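Local coordinates for BREX protein BrxA (Magnetospirillum magneticum, PDB 3BHW) that probably takes part in a type 1 BREX system that protects the bacterium against double-stranded DNA phage by blocking phage DNA replication, at residues R23-L28 against N65-M70. Residues are numbered along the deposited sequence; the frame is centred on the assembly and turned at random. Where two conformers were deposited one is given.
Sequences RIIAGL and NRLETM
Leu67 reaches across to Ile25 and Ala26, and this one side chain carries the whole contact from its side. The side-chain contacts are apolar. The methyl CD1 of Leu67 is the atom that arrives. It lies 3.9 Å from CG2 of Ile25 and 4.1 Å from CB of Ala26. It also packs against the backbone, 3.8 Å from N of Ala26, so it rests on the helix surface between the two residues. In Ile25, CG1 lies anti to the carbonyl carbon (chi1 -72°). This places CG2 anti to the backbone N, on the branch that meets Leu67. The side chains of Ile25 and Leu67 meet at a slant. All three residues are buried, but the shared surface is small, 97 Å² over both sides. The backbones stay well apart, with 7.2 Å between CA of Ala26 and CA of Leu67.

Hydrogen bonds hold each segment in its own shape. Residues 23-28 keep the helical pattern, with Gly27 N bonded to Arg23 O and Leu28 N to Ile24 O. A type I beta turn runs from Leu67 to Met70, closed by Met70 N on Leu67 O at 2.9 Å. Arg66 O accepts two bonds, one from Thr69 N and one from Thr69 OG1. Thr69 OG1 lies 2.8 Å from Arg66 O. The C=O...OG1 angle is 164°, close to straight. This bond ties the Thr69 side chain back to the last turn of the helix.

The contact is a small, buried apolar packing of helix 19-31 on the C-terminal part of helix 57-67, in a largely helical chain with no strand. Ile25 also packs on Met63 and Arg64, farther back along helix 57-67. Helix 72-80 packs on the same residues: Val78 touches both Ala26 and Leu67, and Leu74 touches Leu67.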
ATOM      1  N   ARG A  23       4.631 -10.492   5.861  1.00 15.93           N
ATOM      2  CA  ARG A  23       4.134 -11.572   6.726  1.00 17.59           C
ATOM      3  C   ARG A  23       5.030 -11.751   7.935  1.00 18.34           C
ATOM      4  O   ARG A  23       4.567 -12.058   9.028  1.00 18.82           O
ATOM      5  CB  ARG A  23       4.119 -12.886   5.988  1.00 16.55           C
ATOM      6  CG  ARG A  23       3.108 -12.974   4.800  1.00 17.14           C
ATOM      7  CD  ARG A  23       2.750 -14.426   4.629  1.00 20.22           C
ATOM      8  NE  ARG A  23       1.936 -14.772   3.462  1.00 18.75           N
ATOM      9  CZ  ARG A  23       0.620 -15.022   3.510  1.00 18.70           C
ATOM     10  NH1 ARG A  23      -0.038 -14.858   4.646  1.00 18.04           N
ATOM     11  NH2 ARG A  23      -0.052 -15.421   2.430  1.00 23.14           N
ATOM     12  N   ILE A  24       6.325 -11.542   7.734  1.00 18.55           N
ATOM     13  CA  ILE A  24       7.288 -11.770   8.797  1.00 19.95           C
ATOM     14  C   ILE A  24       7.136 -10.624   9.789  1.00 18.61           C
ATOM     15  O   ILE A  24       7.134 -10.843  11.000  1.00 19.91           O
ATOM     16  CB  ILE A  24       8.762 -11.883   8.302  1.00 21.74           C
ATOM     17  CG1 ILE A  24       8.953 -13.212   7.545  1.00 22.29           C
ATOM     18  CG2 ILE A  24       9.713 -11.836   9.492  1.00 19.33           C
ATOM     19  CD1 ILE A  24      10.102 -13.226   6.584  1.00 28.15           C
ATOM     20  N   ILE A  25       6.917  -9.424   9.267  1.00 18.68           N
ATOM     21  CA  ILE A  25       6.793  -8.231  10.107  1.00 19.59           C
ATOM     22  C   ILE A  25       5.495  -8.303  10.898  1.00 20.22           C
ATOM     23  O   ILE A  25       5.467  -8.010  12.100  1.00 19.27           O
ATOM     24  CB  ILE A  25       6.946  -6.917   9.260  1.00 20.56           C
ATOM     25  CG1 ILE A  25       8.413  -6.727   8.811  1.00 17.97           C
ATOM     26  CG2 ILE A  25       6.506  -5.670  10.055  1.00 20.13           C
ATOM     27  CD1 ILE A  25       8.603  -5.953   7.509  1.00 20.71           C
ATOM     28  N   ALA A  26       4.418  -8.746  10.234  1.00 19.49           N
ATOM     29  CA  ALA A  26       3.134  -9.003  10.894  1.00 20.63           C
ATOM     30  C   ALA A  26       3.257 -10.030  12.024  1.00 20.60           C
ATOM     31  O   ALA A  26       2.637  -9.864  13.078  1.00 20.42           O
ATOM     32  CB  ALA A  26       2.088  -9.441   9.883  1.00 20.93           C
ATOM     33  N   GLY A  27       4.063 -11.077  11.827  1.00 19.84           N
ATOM     34  CA  GLY A  27       4.405 -12.000  12.919  1.00 19.62           C
ATOM     35  C   GLY A  27       5.012 -11.307  14.128  1.00 20.10           C
ATOM     36  O   GLY A  27       4.595 -11.545  15.261  1.00 20.17           O
ATOM     37  N   LEU A  28       5.998 -10.455  13.869  1.00 20.60           N
ATOM     38  CA  LEU A  28       6.684  -9.723  14.917  1.00 21.25           C
ATOM     39  C   LEU A  28       5.740  -8.788  15.622  1.00 20.83           C
ATOM     40  O   LEU A  28       5.873  -8.563  16.831  1.00 22.12           O
ATOM     41  CB  LEU A  28       7.855  -8.930  14.357  1.00 20.40           C
ATOM     42  CG  LEU A  28       9.110  -9.765  14.101  1.00 21.50           C
ATOM     43  CD1 LEU A  28       9.981  -9.065  13.069  1.00 19.49           C
ATOM     44  CD2 LEU A  28       9.854  -9.964  15.408  1.00 24.72           C
ATOM     45  N   ASN A  65       5.619   0.474   9.440  1.00 16.63           N
ATOM     46  CA  ASN A  65       4.814   1.682   9.588  1.00 17.02           C
ATOM     47  C   ASN A  65       3.476   1.493   8.889  1.00 16.28           C
ATOM     48  O   ASN A  65       2.405   1.879   9.418  1.00 17.97           O
ATOM     49  CB  ASN A  65       5.541   2.916   9.067  1.00 17.59           C
ATOM     50  CG  ASN A  65       6.655   3.356   9.971  1.00 20.44           C
ATOM     51  OD1 ASN A  65       7.579   4.055   9.543  1.00 27.50           O
ATOM     52  ND2 ASN A  65       6.605   2.921  11.212  1.00 22.82           N
ATOM     53  N   ARG A  66       3.535   0.981   7.663  1.00 15.65           N
ATOM     54  CA  ARG A  66       2.256   0.574   7.001  1.00 14.65           C
ATOM     55  C   ARG A  66       1.302  -0.301   7.871  1.00 14.44           C
ATOM     56  O   ARG A  66       0.164   0.096   8.136  1.00 14.66           O
ATOM     57  CB  ARG A  66       2.518  -0.125   5.698  1.00 15.90           C
ATOM     58  CG  ARG A  66       2.906   0.814   4.569  1.00 18.55           C
ATOM     59  CD  ARG A  66       3.164   0.025   3.298  1.00 17.09           C
ATOM     60  NE  ARG A  66       3.462   0.862   2.137  1.00 19.10           N
ATOM     61  CZ  ARG A  66       4.235   0.530   1.107  1.00 18.82           C
ATOM     62  NH1 ARG A  66       4.845  -0.662   1.050  1.00 20.57           N
ATOM     63  NH2 ARG A  66       4.393   1.390   0.119  1.00 18.22           N
ATOM     64  N   LEU A  67       1.807  -1.449   8.351  1.00 14.71           N
ATOM     65  CA  LEU A  67       0.960  -2.352   9.140  1.00 15.26           C
ATOM     66  C   LEU A  67       0.510  -1.729  10.458  1.00 16.31           C
ATOM     67  O   LEU A  67      -0.608  -2.018  10.904  1.00 17.23           O
ATOM     68  CB  LEU A  67       1.610  -3.716   9.390  1.00 16.17           C
ATOM     69  CG  LEU A  67       1.874  -4.562   8.158  1.00 16.22           C
ATOM     70  CD1 LEU A  67       2.847  -5.654   8.577  1.00 16.80           C
ATOM     71  CD2 LEU A  67       0.596  -5.231   7.643  1.00 17.31           C
ATOM     72  N   GLU A  68       1.304  -0.827  11.025  1.00 16.78           N
ATOM     73  CA  GLU A  68       0.942  -0.261  12.334  0.50 17.68           C
ATOM     74  C   GLU A  68      -0.128   0.831  12.249  1.00 18.05           C
ATOM     75  O   GLU A  68      -0.580   1.340  13.269  1.00 17.88           O
ATOM     76  CB  GLU A  68       2.164   0.225  13.101  0.50 18.23           C
ATOM     77  CG  GLU A  68       2.776   1.472  12.572  0.50 20.05           C
ATOM     78  CD  GLU A  68       3.640   2.151  13.617  0.50 19.84           C
ATOM     79  OE1 GLU A  68       4.044   1.453  14.579  0.50 19.08           O
ATOM     80  OE2 GLU A  68       3.899   3.366  13.468  0.50 20.27           O
ATOM     81  N   THR A  69      -0.551   1.171  11.032  1.00 18.85           N
ATOM     82  CA  THR A  69      -1.774   1.973  10.893  1.00 18.28           C
ATOM     83  C   THR A  69      -3.032   1.128  11.182  1.00 19.12           C
ATOM     84  O   THR A  69      -4.108   1.705  11.360  1.00 18.96           O
ATOM     85  CB  THR A  69      -1.932   2.644   9.475  1.00 19.05           C
ATOM     86  OG1 THR A  69      -2.095   1.659   8.467  1.00 20.00           O
ATOM     87  CG2 THR A  69      -0.773   3.540   9.069  1.00 16.52           C
ATOM     88  N   MET A  70      -2.877  -0.202  11.266  1.00 17.99           N
ATOM     89  CA  MET A  70      -3.986  -1.164  11.394  1.00 19.01           C
ATOM     90  C   MET A  70      -3.746  -1.964  12.672  1.00 19.38           C
ATOM     91  O   MET A  70      -2.742  -1.755  13.362  1.00 20.58           O
ATOM     92  CB  MET A  70      -4.062  -2.129  10.217  1.00 20.04           C
ATOM     93  CG  MET A  70      -4.411  -1.492   8.900  1.00 18.61           C
ATOM     94  SD  MET A  70      -5.951  -0.507   8.845  1.00 14.61           S
ATOM     95  CE  MET A  70      -6.073  -0.387   7.065  1.00 20.12           C
TER